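Local coordinates for outer membrane protein YopM (PDB 1G9U), which probably acts as a secreted effector of Yersinia pestis that alters host cell physiology and promotes bacterial survival in host tissues, at residues Arg338-Ile343 with Asn358-His363; Asp159-Ser164 with Phe177-Asn182. All coordinates share one frame; numbering follows the deposited sequence.

Contact 1 (Arg338-Ile343 with Asn358-His363); sequences RLERLI and NLKQLH
Glu340 and Gln361 meet at the entry to two neighbouring parallel strands, and the carbonyl of Glu340 is gripped twice: Gln361 N donates to Glu340 O at 2.7 Å, almost in line with the carbonyl, while Lys360 N reaches the same Glu340 O from a more bent direction, also at 2.7 Å. Further along, Leu342 uses both its backbone groups, its N donating to Gln361 O and its O accepting from His363 N at 2.7 Å with an N-H...O angle of 169°. At the other end, a water donates to Leu339 O at 2.9 Å and accepts a weak bond from Asn358 N; Asn358 ND2 bonds Asn122 OD1 of a neighbouring subunit. Glu340 and Lys360 run alongside each other to a long salt bridge, OE1 to NZ 3.9 Å.

Gln361, with CG anti to its backbone N (chi1 166°) and the chain extended beyond, carries its amide across the strand gap. Its OE1 sits over one face of the Arg341 guanidinium, 3.3 Å from Arg341 NH1 but at too poor an angle to bond, and touches Ile343 CD1. Its NE2 is satisfied by Asp381 OD2, and the other carboxylate oxygen of Asp381 takes His363 NE2; a mercury ion lies against the His363 side chain. On the opposite face Leu342 and Leu362 lie side by side, CD2 to CD1 3.8 Å. Just before the strand, Leu359 CD1 lies 3.4 Å from Glu340 C. Leucines in register on the face of Leu342 and Leu362, with one short parallel strand per turn, are characteristic of the leucine-rich repeat solenoid.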
ATOM      1  N   ARG A 338     -18.735  14.422 -19.879  1.00 14.70           N
ATOM      2  CA  ARG A 338     -17.409  13.958 -20.266  1.00 18.16           C
ATOM      3  C   ARG A 338     -16.758  13.193 -19.124  1.00 26.93           C
ATOM      4  O   ARG A 338     -15.563  12.910 -19.279  1.00 33.59           O
ATOM      5  CB  ARG A 338     -16.451  15.110 -20.596  1.00 22.71           C
ATOM      6  CG  ARG A 338     -16.949  16.221 -21.481  1.00 36.48           C
ATOM      7  CD  ARG A 338     -16.214  16.365 -22.792  1.00 37.49           C
ATOM      8  NE  ARG A 338     -14.772  16.553 -22.704  1.00 38.25           N
ATOM      9  CZ  ARG A 338     -14.150  17.715 -22.941  1.00 51.40           C
ATOM     10  NH1 ARG A 338     -14.815  18.825 -23.288  1.00 51.49           N
ATOM     11  NH2 ARG A 338     -12.814  17.763 -22.820  1.00 33.94           N
ATOM     12  N   LEU A 339     -17.361  12.936 -17.954  1.00 25.40           N
ATOM     13  CA  LEU A 339     -16.422  12.439 -16.926  1.00 19.77           C
ATOM     14  C   LEU A 339     -15.864  11.056 -17.215  1.00 18.58           C
ATOM     15  O   LEU A 339     -16.615  10.151 -17.569  1.00 22.00           O
ATOM     16  CB  LEU A 339     -17.177  12.495 -15.609  1.00 24.66           C
ATOM     17  CG  LEU A 339     -16.331  12.337 -14.336  1.00 29.24           C
ATOM     18  CD1 LEU A 339     -15.523  13.583 -14.049  1.00 10.57           C
ATOM     19  CD2 LEU A 339     -17.258  12.030 -13.166  1.00 14.85           C
ATOM     20  N   GLU A 340     -14.550  10.829 -17.088  1.00 13.54           N
ATOM     21  CA  GLU A 340     -14.027   9.490 -17.283  1.00 19.11           C
ATOM     22  C   GLU A 340     -13.502   8.852 -15.989  1.00 27.46           C
ATOM     23  O   GLU A 340     -13.285   7.630 -15.985  1.00 23.32           O
ATOM     24  CB  GLU A 340     -12.835   9.435 -18.251  1.00 19.43           C
ATOM     25  CG  GLU A 340     -12.596  10.704 -19.018  1.00 37.27           C
ATOM     26  CD  GLU A 340     -12.361  10.415 -20.497  1.00 49.09           C
ATOM     27  OE1 GLU A 340     -11.627   9.436 -20.729  1.00 24.20           O
ATOM     28  OE2 GLU A 340     -12.872  11.181 -21.349  1.00 79.40           O
ATOM     29  N   ARG A 341     -13.261   9.682 -14.970  1.00 25.25           N
ATOM     30  CA  ARG A 341     -12.724   9.243 -13.690  1.00 14.63           C
ATOM     31  C   ARG A 341     -13.494   9.823 -12.509  1.00 17.41           C
ATOM     32  O   ARG A 341     -13.616  11.032 -12.316  1.00 24.12           O
ATOM     33  CB  ARG A 341     -11.245   9.627 -13.567  1.00 18.82           C
ATOM     34  CG  ARG A 341     -10.356   8.651 -14.303  1.00 21.48           C
ATOM     35  CD  ARG A 341      -9.062   9.272 -14.776  1.00 38.35           C
ATOM     36  NE  ARG A 341      -8.034   8.250 -15.006  1.00 70.75           N
ATOM     37  CZ  ARG A 341      -7.088   7.969 -14.101  1.00 99.08           C
ATOM     38  NH1 ARG A 341      -7.029   8.613 -12.930  1.00119.47           N
ATOM     39  NH2 ARG A 341      -6.178   7.030 -14.363  1.00133.86           N
ATOM     40  N   LEU A 342     -14.061   8.910 -11.726  1.00 13.98           N
ATOM     41  CA  LEU A 342     -14.807   9.342 -10.560  1.00 21.86           C
ATOM     42  C   LEU A 342     -14.279   8.610  -9.319  1.00 25.57           C
ATOM     43  O   LEU A 342     -14.450   7.393  -9.156  1.00 18.38           O
ATOM     44  CB  LEU A 342     -16.312   9.166 -10.698  1.00 23.33           C
ATOM     45  CG  LEU A 342     -17.077   9.620  -9.440  1.00 30.84           C
ATOM     46  CD1 LEU A 342     -16.958  11.128  -9.272  1.00 21.31           C
ATOM     47  CD2 LEU A 342     -18.542   9.206  -9.452  1.00 18.24           C
ATOM     48  N   ILE A 343     -13.595   9.445  -8.519  1.00 23.49           N
ATOM     49  CA  ILE A 343     -13.003   8.993  -7.249  1.00 17.96           C
ATOM     50  C   ILE A 343     -13.785   9.692  -6.131  1.00 15.24           C
ATOM     51  O   ILE A 343     -13.668  10.910  -5.929  1.00 21.11           O
ATOM     52  CB  ILE A 343     -11.495   9.212  -7.149  1.00 20.17           C
ATOM     53  CG1 ILE A 343     -10.634   8.853  -8.379  1.00 10.32           C
ATOM     54  CG2 ILE A 343     -10.895   8.512  -5.925  1.00  8.12           C
ATOM     55  CD1 ILE A 343     -10.968   7.554  -9.034  1.00 32.19           C
ATOM     56  N   ASN A 358     -19.194   7.551 -20.911  1.00 31.27           N
ATOM     57  CA  ASN A 358     -17.812   7.142 -21.126  1.00 28.46           C
ATOM     58  C   ASN A 358     -17.085   6.954 -19.812  1.00 31.49           C
ATOM     59  O   ASN A 358     -15.869   7.043 -19.956  1.00 23.22           O
ATOM     60  CB  ASN A 358     -17.035   8.153 -21.976  1.00 44.39           C
ATOM     61  CG  ASN A 358     -17.138   7.671 -23.428  1.00 62.24           C
ATOM     62  OD1 ASN A 358     -18.181   7.822 -24.072  1.00 68.62           O
ATOM     63  ND2 ASN A 358     -16.050   7.038 -23.855  1.00 89.36           N
ATOM     64  N   LEU A 359     -17.752   6.733 -18.664  1.00 23.04           N
ATOM     65  CA  LEU A 359     -16.916   6.570 -17.479  1.00 21.84           C
ATOM     66  C   LEU A 359     -15.896   5.454 -17.655  1.00 20.02           C
ATOM     67  O   LEU A 359     -16.213   4.337 -18.054  1.00 24.59           O
ATOM     68  CB  LEU A 359     -17.738   6.251 -16.212  1.00 24.90           C
ATOM     69  CG  LEU A 359     -16.971   6.525 -14.909  1.00 26.18           C
ATOM     70  CD1 LEU A 359     -16.565   7.999 -14.761  1.00 18.54           C
ATOM     71  CD2 LEU A 359     -17.808   6.123 -13.715  1.00 24.61           C
ATOM     72  N   LYS A 360     -14.631   5.716 -17.355  1.00 26.71           N
ATOM     73  CA  LYS A 360     -13.621   4.676 -17.483  1.00 26.43           C
ATOM     74  C   LYS A 360     -13.162   4.141 -16.129  1.00 36.55           C
ATOM     75  O   LYS A 360     -12.780   2.983 -16.005  1.00 28.04           O
ATOM     76  CB  LYS A 360     -12.371   5.186 -18.206  1.00 17.10           C
ATOM     77  CG  LYS A 360     -12.154   4.189 -19.347  1.00 41.43           C
ATOM     78  CD  LYS A 360     -12.370   4.735 -20.725  1.00 57.01           C
ATOM     79  CE  LYS A 360     -13.755   5.232 -21.073  1.00 64.01           C
ATOM     80  NZ  LYS A 360     -13.666   6.372 -22.054  1.00 68.84           N
ATOM     81  N   GLN A 361     -13.219   5.040 -15.138  1.00 31.00           N
ATOM     82  CA  GLN A 361     -12.802   4.644 -13.806  1.00 25.65           C
ATOM     83  C   GLN A 361     -13.780   5.093 -12.721  1.00 23.55           C
ATOM     84  O   GLN A 361     -14.146   6.275 -12.718  1.00 19.10           O
ATOM     85  CB  GLN A 361     -11.403   5.201 -13.532  1.00 14.53           C
ATOM     86  CG  GLN A 361     -11.149   5.084 -12.036  1.00 19.48           C
ATOM     87  CD  GLN A 361      -9.781   5.674 -11.743  1.00 27.09           C
ATOM     88  OE1 GLN A 361      -9.589   6.884 -11.697  1.00 40.45           O
ATOM     89  NE2 GLN A 361      -8.795   4.808 -11.560  1.00 32.92           N
ATOM     90  N   LEU A 362     -14.201   4.110 -11.910  1.00 20.59           N
ATOM     91  CA  LEU A 362     -15.152   4.318 -10.833  1.00 23.25           C
ATOM     92  C   LEU A 362     -14.604   3.784  -9.505  1.00 22.61           C
ATOM     93  O   LEU A 362     -14.399   2.591  -9.445  1.00 22.50           O
ATOM     94  CB  LEU A 362     -16.533   3.700 -10.997  1.00 20.28           C
ATOM     95  CG  LEU A 362     -17.456   4.070  -9.822  1.00 23.53           C
ATOM     96  CD1 LEU A 362     -17.822   5.544  -9.848  1.00 25.72           C
ATOM     97  CD2 LEU A 362     -18.760   3.294  -9.881  1.00 19.57           C
ATOM     98  N   HIS A 363     -14.341   4.711  -8.587  1.00 19.41           N
ATOM     99  CA  HIS A 363     -13.819   4.250  -7.310  1.00 17.95           C
ATOM    100  C   HIS A 363     -14.734   4.889  -6.267  1.00 20.31           C
ATOM    101  O   HIS A 363     -14.667   6.078  -5.985  1.00 22.19           O
ATOM    102  CB  HIS A 363     -12.357   4.540  -7.006  1.00 13.29           C
ATOM    103  CG  HIS A 363     -11.355   3.750  -7.799  1.00 19.44           C
ATOM    104  ND1 HIS A 363      -9.984   3.945  -7.697  1.00 15.63           N
ATOM    105  CD2 HIS A 363     -11.532   2.799  -8.752  1.00 20.10           C
ATOM    106  CE1 HIS A 363      -9.368   3.142  -8.538  1.00 13.26           C
ATOM    107  NE2 HIS A 363     -10.279   2.434  -9.174  1.00 17.64           N
TER
HETATM  108  O   HOH W   1     -18.327   9.948 -19.848  1.00 24.18           O

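Contact 2 (Asp159-Ser164 with Phe177-Asn182); sequences DVDNNS and FIAAGN
The Asn162 and Asn182 amides cross with their planes 75° apart; Asn162 OD1 approaches Asn182 CB at 3.0 Å, and the two OD1 atoms, both acceptors, come close without bonding. Asn162 ND2 is instead held by Asn140 of the preceding turn. The Asp161 carboxylate has Ala179 CB against OD2 at 3.4 Å, and the same OD2 accepts from Gly181 N at 2.9 Å on its anti side, 18° out of the carboxylate plane. Placing CG beside the backbone N (chi1 -85°) swings this carboxylate across to the neighbouring segment. Asp159 turns its carboxylate forward along its own segment: OD1 takes Asp161 N at 2.9 Å, closing an Asx turn.

The Asn163 amide donates through ND2 to Val160 O at 2.8 Å, a partner lying in the amide's plane although the donor stands above the carbonyl plane; the same ND2 also reaches Val138 O, and OD1 accepts from Leu143 N. Backbone bonds from Val160 N to Ala179 O and from Asn162 N to Gly181 O link the segments, and Val160 CG2 packs on Ala180 CB. Asn163, and Asn183 one turn on, whose ND2 also reaches Val160 O, are rungs of the asparagine ladder of leucine-rich repeats.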
ATOM      1  N   ASP A 159      20.254  23.069 -13.739  1.00 23.00           N
ATOM      2  CA  ASP A 159      19.524  22.167 -12.863  1.00 14.74           C
ATOM      3  C   ASP A 159      20.401  21.846 -11.674  1.00 13.14           C
ATOM      4  O   ASP A 159      21.352  21.093 -11.853  1.00 22.25           O
ATOM      5  CB  ASP A 159      19.145  20.869 -13.541  1.00 25.04           C
ATOM      6  CG  ASP A 159      18.471  19.827 -12.663  1.00 30.95           C
ATOM      7  OD1 ASP A 159      18.263  19.952 -11.426  1.00 31.44           O
ATOM      8  OD2 ASP A 159      18.093  18.810 -13.296  1.00 43.93           O
ATOM      9  N   VAL A 160      20.136  22.348 -10.489  1.00 13.62           N
ATOM     10  CA  VAL A 160      20.946  21.866  -9.363  1.00 21.37           C
ATOM     11  C   VAL A 160      20.109  21.270  -8.238  1.00 30.18           C
ATOM     12  O   VAL A 160      20.365  21.378  -7.019  1.00 23.69           O
ATOM     13  CB  VAL A 160      21.737  23.088  -8.883  1.00 22.47           C
ATOM     14  CG1 VAL A 160      22.626  23.584  -9.996  1.00 25.21           C
ATOM     15  CG2 VAL A 160      20.776  24.198  -8.500  1.00 13.22           C
ATOM     16  N   ASP A 161      19.046  20.595  -8.671  1.00 29.43           N
ATOM     17  CA  ASP A 161      18.129  19.880  -7.798  1.00 30.46           C
ATOM     18  C   ASP A 161      18.827  18.885  -6.869  1.00 23.94           C
ATOM     19  O   ASP A 161      19.711  18.139  -7.314  1.00 26.26           O
ATOM     20  CB  ASP A 161      17.170  18.983  -8.588  1.00 27.65           C
ATOM     21  CG  ASP A 161      15.908  19.517  -9.159  1.00 20.79           C
ATOM     22  OD1 ASP A 161      15.281  18.800  -9.968  1.00 42.12           O
ATOM     23  OD2 ASP A 161      15.475  20.646  -8.853  1.00 46.71           O
ATOM     24  N   ASN A 162      18.409  18.791  -5.608  1.00 23.21           N
ATOM     25  CA  ASN A 162      18.998  17.744  -4.761  1.00 22.03           C
ATOM     26  C   ASN A 162      20.501  17.969  -4.588  1.00 24.53           C
ATOM     27  O   ASN A 162      21.318  17.181  -5.050  1.00 24.43           O
ATOM     28  CB  ASN A 162      18.765  16.325  -5.297  1.00 17.99           C
ATOM     29  CG  ASN A 162      17.318  16.045  -5.630  1.00 31.99           C
ATOM     30  OD1 ASN A 162      16.418  16.415  -4.864  1.00 58.91           O
ATOM     31  ND2 ASN A 162      17.005  15.444  -6.773  1.00 40.72           N
ATOM     32  N   ASN A 163      20.785  19.083  -3.928  1.00 20.07           N
ATOM     33  CA  ASN A 163      22.148  19.388  -3.514  1.00 23.76           C
ATOM     34  C   ASN A 163      22.033  19.901  -2.089  1.00 23.60           C
ATOM     35  O   ASN A 163      21.138  19.567  -1.318  1.00 24.19           O
ATOM     36  CB  ASN A 163      22.771  20.359  -4.524  1.00 24.60           C
ATOM     37  CG  ASN A 163      23.246  19.580  -5.738  1.00 23.69           C
ATOM     38  OD1 ASN A 163      24.275  18.920  -5.653  1.00 25.76           O
ATOM     39  ND2 ASN A 163      22.525  19.595  -6.844  1.00 16.34           N
ATOM     40  N   SER A 164      22.910  20.758  -1.630  1.00 18.43           N
ATOM     41  CA  SER A 164      22.813  21.231  -0.255  1.00 21.74           C
ATOM     42  C   SER A 164      23.057  22.721  -0.296  1.00 20.16           C
ATOM     43  O   SER A 164      23.929  23.221   0.384  1.00 29.36           O
ATOM     44  CB  SER A 164      23.946  20.600   0.564  1.00 24.76           C
ATOM     45  OG  SER A 164      23.824  19.204   0.348  1.00 63.42           O
ATOM     46  N   PHE A 177      15.481  28.484 -17.679  1.00 21.36           N
ATOM     47  CA  PHE A 177      14.825  27.493 -16.845  1.00 10.76           C
ATOM     48  C   PHE A 177      15.675  27.273 -15.608  1.00 15.34           C
ATOM     49  O   PHE A 177      16.885  27.028 -15.720  1.00 20.49           O
ATOM     50  CB  PHE A 177      14.782  26.157 -17.577  1.00 17.99           C
ATOM     51  CG  PHE A 177      14.368  24.923 -16.772  1.00 29.92           C
ATOM     52  CD1 PHE A 177      15.171  24.082 -16.022  1.00 29.74           C
ATOM     53  CD2 PHE A 177      13.021  24.570 -16.794  1.00 37.33           C
ATOM     54  CE1 PHE A 177      14.677  22.990 -15.336  1.00 38.82           C
ATOM     55  CE2 PHE A 177      12.513  23.467 -16.151  1.00 39.19           C
ATOM     56  CZ  PHE A 177      13.335  22.640 -15.419  1.00 34.30           C
ATOM     57  N   ILE A 178      15.051  27.199 -14.446  1.00 16.64           N
ATOM     58  CA  ILE A 178      15.942  26.765 -13.375  1.00 17.12           C
ATOM     59  C   ILE A 178      15.134  25.873 -12.426  1.00 19.10           C
ATOM     60  O   ILE A 178      13.956  26.117 -12.194  1.00 32.72           O
ATOM     61  CB  ILE A 178      16.640  27.881 -12.609  1.00 22.83           C
ATOM     62  CG1 ILE A 178      17.523  27.314 -11.485  1.00 28.35           C
ATOM     63  CG2 ILE A 178      15.657  28.922 -12.114  1.00 22.72           C
ATOM     64  CD1 ILE A 178      18.460  28.309 -10.857  1.00 23.08           C
ATOM     65  N   ALA A 179      15.822  24.837 -11.997  1.00 17.46           N
ATOM     66  CA  ALA A 179      15.323  23.823 -11.077  1.00 17.47           C
ATOM     67  C   ALA A 179      16.288  23.823  -9.898  1.00 17.59           C
ATOM     68  O   ALA A 179      17.475  23.512 -10.093  1.00 21.39           O
ATOM     69  CB  ALA A 179      15.294  22.457 -11.753  1.00  9.07           C
ATOM     70  N   ALA A 180      15.836  24.203  -8.718  1.00 19.43           N
ATOM     71  CA  ALA A 180      16.780  24.206  -7.588  1.00 16.73           C
ATOM     72  C   ALA A 180      16.039  23.599  -6.403  1.00 19.06           C
ATOM     73  O   ALA A 180      16.149  23.970  -5.240  1.00 24.99           O
ATOM     74  CB  ALA A 180      17.196  25.635  -7.346  1.00 24.09           C
ATOM     75  N   GLY A 181      15.170  22.660  -6.770  1.00 16.51           N
ATOM     76  CA  GLY A 181      14.324  22.034  -5.758  1.00 15.53           C
ATOM     77  C   GLY A 181      15.170  21.195  -4.838  1.00 22.18           C
ATOM     78  O   GLY A 181      16.286  20.760  -5.125  1.00 15.97           O
ATOM     79  N   ASN A 182      14.610  20.990  -3.652  1.00 24.95           N
ATOM     80  CA  ASN A 182      15.314  20.110  -2.737  1.00 18.16           C
ATOM     81  C   ASN A 182      16.737  20.475  -2.387  1.00 16.99           C
ATOM     82  O   ASN A 182      17.648  19.650  -2.486  1.00 22.30           O
ATOM     83  CB  ASN A 182      15.293  18.674  -3.322  1.00 27.67           C
ATOM     84  CG  ASN A 182      15.011  17.799  -2.090  1.00 44.35           C
ATOM     85  OD1 ASN A 182      15.735  16.881  -1.730  1.00 41.36           O
ATOM     86  ND2 ASN A 182      13.925  18.147  -1.393  1.00 87.94           N
TER

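Both contacts join consecutive turns of the same solenoid. Contact 2 comes first along the chain, between LRR 5 and LRR 6, near the middle of the molecule, its centre about 10 Å from that of the chain; contact 1 follows near the C-terminal end, about 27 Å from the chain centre. Their centres lie about 36 Å apart and their nearest atoms about 25 Å, so they do not touch. Contact 1 spans strands 341-343 and 361-363, whereas contact 2 starts at strands 157-159 and 177-179 and continues into the loops beyond. The repeated pairing of successive turns builds the curved, elongated chain, four copies of which form the hollow cylinder.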